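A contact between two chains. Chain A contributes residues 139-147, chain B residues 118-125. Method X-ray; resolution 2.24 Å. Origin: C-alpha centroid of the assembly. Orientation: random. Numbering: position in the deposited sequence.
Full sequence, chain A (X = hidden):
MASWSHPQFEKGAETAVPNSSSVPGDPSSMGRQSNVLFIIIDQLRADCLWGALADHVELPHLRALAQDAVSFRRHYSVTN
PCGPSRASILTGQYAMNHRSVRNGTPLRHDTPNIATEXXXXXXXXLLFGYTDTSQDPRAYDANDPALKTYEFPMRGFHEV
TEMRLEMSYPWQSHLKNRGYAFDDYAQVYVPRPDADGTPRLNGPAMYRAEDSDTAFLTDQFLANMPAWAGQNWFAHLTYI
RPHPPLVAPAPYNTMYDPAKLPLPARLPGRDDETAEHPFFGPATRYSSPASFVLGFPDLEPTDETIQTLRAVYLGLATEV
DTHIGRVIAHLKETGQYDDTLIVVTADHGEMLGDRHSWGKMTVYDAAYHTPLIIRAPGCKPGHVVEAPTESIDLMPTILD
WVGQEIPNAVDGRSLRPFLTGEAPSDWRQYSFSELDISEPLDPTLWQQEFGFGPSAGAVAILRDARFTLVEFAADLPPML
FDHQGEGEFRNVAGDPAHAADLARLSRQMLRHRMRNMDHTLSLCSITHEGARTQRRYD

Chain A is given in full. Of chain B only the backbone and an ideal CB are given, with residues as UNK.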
# COMPACT_ATOMS: atom_id res chain seq x y z
N ALA A 139 9.31 -1.42 -2.01
CA ALA A 139 8.83 -0.08 -1.62
C ALA A 139 9.33 1.07 -2.50
O ALA A 139 8.86 2.21 -2.32
CB ALA A 139 9.18 0.19 -0.17
N TYR A 140 10.28 0.81 -3.42
CA TYR A 140 10.87 1.84 -4.28
C TYR A 140 10.94 1.48 -5.76
O TYR A 140 10.93 0.30 -6.11
CB TYR A 140 12.31 2.14 -3.80
CG TYR A 140 12.42 2.81 -2.46
CD1 TYR A 140 12.51 2.06 -1.29
CD2 TYR A 140 12.57 4.19 -2.37
CE1 TYR A 140 12.67 2.68 -0.05
CE2 TYR A 140 12.75 4.82 -1.13
CZ TYR A 140 12.80 4.06 0.02
OH TYR A 140 12.97 4.67 1.24
N ASP A 141 11.09 2.51 -6.63
CA ASP A 141 11.32 2.33 -8.08
C ASP A 141 12.70 1.67 -8.21
O ASP A 141 13.59 1.99 -7.42
CB ASP A 141 11.30 3.69 -8.82
CG ASP A 141 11.77 3.62 -10.27
OD1 ASP A 141 11.14 2.90 -11.07
OD2 ASP A 141 12.77 4.29 -10.59
N ALA A 142 12.87 0.74 -9.19
CA ALA A 142 14.13 0.01 -9.45
C ALA A 142 15.37 0.91 -9.52
O ALA A 142 16.42 0.53 -8.99
CB ALA A 142 14.00 -0.81 -10.73
N ASN A 143 15.24 2.12 -10.14
CA ASN A 143 16.31 3.11 -10.31
C ASN A 143 16.45 4.17 -9.17
O ASN A 143 17.25 5.11 -9.29
CB ASN A 143 16.20 3.78 -11.70
CG ASN A 143 17.47 4.50 -12.14
OD1 ASN A 143 18.59 4.05 -11.86
ND2 ASN A 143 17.32 5.64 -12.81
N ASP A 144 15.72 4.01 -8.07
CA ASP A 144 15.78 4.92 -6.92
C ASP A 144 17.17 4.96 -6.25
O ASP A 144 17.76 3.90 -6.01
CB ASP A 144 14.72 4.52 -5.87
CG ASP A 144 14.25 5.67 -5.01
OD1 ASP A 144 15.01 6.07 -4.09
OD2 ASP A 144 13.12 6.17 -5.24
N PRO A 145 17.69 6.18 -5.88
CA PRO A 145 18.99 6.25 -5.18
C PRO A 145 19.05 5.40 -3.90
O PRO A 145 20.09 4.81 -3.62
CB PRO A 145 19.14 7.75 -4.85
CG PRO A 145 18.26 8.45 -5.83
CD PRO A 145 17.12 7.53 -6.10
N ALA A 146 17.93 5.32 -3.15
CA ALA A 146 17.74 4.55 -1.91
C ALA A 146 18.09 3.06 -2.04
O ALA A 146 18.39 2.41 -1.03
CB ALA A 146 16.32 4.69 -1.41
N LEU A 147 18.03 2.52 -3.28
CA LEU A 147 18.35 1.12 -3.58
C LEU A 147 19.79 0.95 -4.11
O LEU A 147 20.15 -0.14 -4.55
CB LEU A 147 17.30 0.51 -4.56
CG LEU A 147 15.83 0.45 -4.09
CD1 LEU A 147 14.98 -0.14 -5.17
CD2 LEU A 147 15.69 -0.37 -2.79
N UNK B 118 11.92 12.43 -10.77
CA UNK B 118 13.38 12.60 -10.85
C UNK B 118 14.11 11.44 -10.18
O UNK B 118 15.19 11.09 -10.62
CB UNK B 118 13.80 13.92 -10.20
N UNK B 119 13.50 10.82 -9.14
CA UNK B 119 14.05 9.65 -8.44
C UNK B 119 14.10 8.43 -9.37
O UNK B 119 15.03 7.62 -9.28
CB UNK B 119 13.21 9.33 -7.20
N UNK B 120 13.10 8.34 -10.29
CA UNK B 120 13.03 7.30 -11.34
C UNK B 120 14.17 7.48 -12.35
O UNK B 120 14.67 6.49 -12.89
CB UNK B 120 11.68 7.35 -12.06
N UNK B 121 14.63 8.73 -12.56
CA UNK B 121 15.75 9.11 -13.42
C UNK B 121 17.13 8.96 -12.71
O UNK B 121 18.17 9.20 -13.33
CB UNK B 121 15.56 10.55 -13.89
N UNK B 122 17.11 8.53 -11.44
CA UNK B 122 18.31 8.26 -10.63
C UNK B 122 18.82 9.43 -9.81
O UNK B 122 19.90 9.36 -9.23
CB UNK B 122 19.44 7.79 -11.55
N UNK B 123 18.04 10.52 -9.75
CA UNK B 123 18.40 11.72 -9.00
C UNK B 123 17.92 11.68 -7.55
O UNK B 123 16.83 11.17 -7.26
CB UNK B 123 17.82 12.96 -9.70
N UNK B 124 18.73 12.26 -6.65
CA UNK B 124 18.33 12.45 -5.26
C UNK B 124 17.93 13.93 -5.20
O UNK B 124 18.80 14.79 -5.31
CB UNK B 124 19.44 12.09 -4.27
N UNK B 125 16.61 14.24 -5.11
CA UNK B 125 16.19 15.65 -5.08
C UNK B 125 16.59 16.34 -3.78
O UNK B 125 16.06 16.02 -2.71
CB UNK B 125 14.68 15.75 -5.27

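Chain A meets chain B through a type I turn, Asp141(A) to Asp144(A), followed by the 3-10 segment that starts at Pro145(A). Chain B brings the last turn of a helix and the loop that leaves it.

Position 118 lies in helical backbone, and its ideal CB has nothing of chain A within 5.5 Å. Chain A therefore sets no preference, and many side chains would be accepted. The residue is Met118(B); its side chain stays out of reach, while its carbonyl O accepts a hydrogen bond from the backbone N of position 123 and a weak one from that of position 121.

At position 119 CA-to-CB runs sideways to chain A, and the ideal CB lies 3.7 Å from Asp144(A) OD2 and 4.4 Å from Pro145(A) CD. An acid would be repelled here; a polar donor would suit, and a long basic side chain, lysine or arginine, would answer the carboxylate's charge. The residue is Arg119(B). Its NH1 donates to Asp144(A) OD1 at 3.0 Å, a hydrogen bond within a salt bridge, and the carboxylate oxygen lies near the guanidinium plane, at its edge. The same OD1 also accepts a bond from Ala146(A) N at 3.2 Å, so the acid ties its own 3-10 segment to the partner chain. NE and NH2 are bonded elsewhere in the structure.

At position 120 CA-to-CB points away overall, yet the ideal CB is 3.6 Å from Asp141(A) OD2. With open space beyond, many side chains would fit, a basic one agreeing with the nearby charge and an acidic one least welcome. Lys120(B) occupies it, extended beyond chi1, with its NZ bonded just outside the stretches rather than to Asp141(A). The backbone contributes more directly: Asn143(A) ND2 donates to Lys120(B) O at 2.8 Å and 163°, a nearly straight bond.

Position 121 points away, its ideal CB 5.3 Å from Asn143(A) ND2, so chain A hardly restricts it. It is Ala121(B), whose carbonyl O receives a weak bond from a water that in turn accepts from Asn143(A) ND2.

Position 122 has phi/psi of 91/9, where a CB would be jammed against the preceding carbonyl O; that alone calls for glycine. A CB would also sit a tight 3.3 Å from Asn143(A) ND2. Gly122(B) ends the helix in a Schellman motif, and its CA makes a CA-H...O contact with Asn143(A) O at 3.6 Å.

Position 123 points away and its ideal CB meets nothing of chain A, leaving the choice free on this side. Tyr123(B) touches chain A through its backbone, with O 3.4 Å from Pro145(A) CG.

Position 124 lies sideways, its ideal CB 4.1 Å from Pro145(A) CG. An apolar residue such as leucine, valine, isoleucine or methionine would suit the proline ring. Leu124(B) packs there, its CB 4.2 Å from Pro145(A) CG.

Position 125 is beyond reach and unconstrained by chain A; Pro125(B) makes no contact.

Chain B, residues 118-125: MRKAGYLP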
# COMPACT_ATOMS: atom_id res chain seq x y z
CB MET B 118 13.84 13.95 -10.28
CG MET B 118 13.55 15.15 -11.20
SD MET B 118 14.52 15.18 -12.74
CE MET B 118 16.03 15.91 -12.17
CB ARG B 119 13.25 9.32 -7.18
CG ARG B 119 13.61 10.22 -6.01
CD ARG B 119 13.24 9.55 -4.71
NE ARG B 119 13.66 10.34 -3.56
CZ ARG B 119 14.28 9.86 -2.49
NH1 ARG B 119 14.61 8.57 -2.43
NH2 ARG B 119 14.60 10.66 -1.49
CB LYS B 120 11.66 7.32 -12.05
CG LYS B 120 10.48 6.97 -11.15
CD LYS B 120 9.18 7.02 -11.94
CE LYS B 120 7.99 6.73 -11.06
NZ LYS B 120 6.70 6.98 -11.77
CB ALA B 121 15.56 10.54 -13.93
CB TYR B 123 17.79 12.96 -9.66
CG TYR B 123 18.44 13.38 -10.95
CD1 TYR B 123 17.99 12.89 -12.17
CD2 TYR B 123 19.47 14.32 -10.97
CE1 TYR B 123 18.57 13.29 -13.38
CE2 TYR B 123 20.07 14.71 -12.17
CZ TYR B 123 19.61 14.20 -13.37
OH TYR B 123 20.17 14.62 -14.54
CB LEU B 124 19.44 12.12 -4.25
CG LEU B 124 19.06 12.29 -2.76
CD1 LEU B 124 18.14 11.20 -2.28
CD2 LEU B 124 20.28 12.31 -1.89
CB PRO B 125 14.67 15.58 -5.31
CG PRO B 125 14.37 14.16 -5.67
CD PRO B 125 15.44 13.35 -5.02
O HOH W 1 19.77 6.55 -14.62
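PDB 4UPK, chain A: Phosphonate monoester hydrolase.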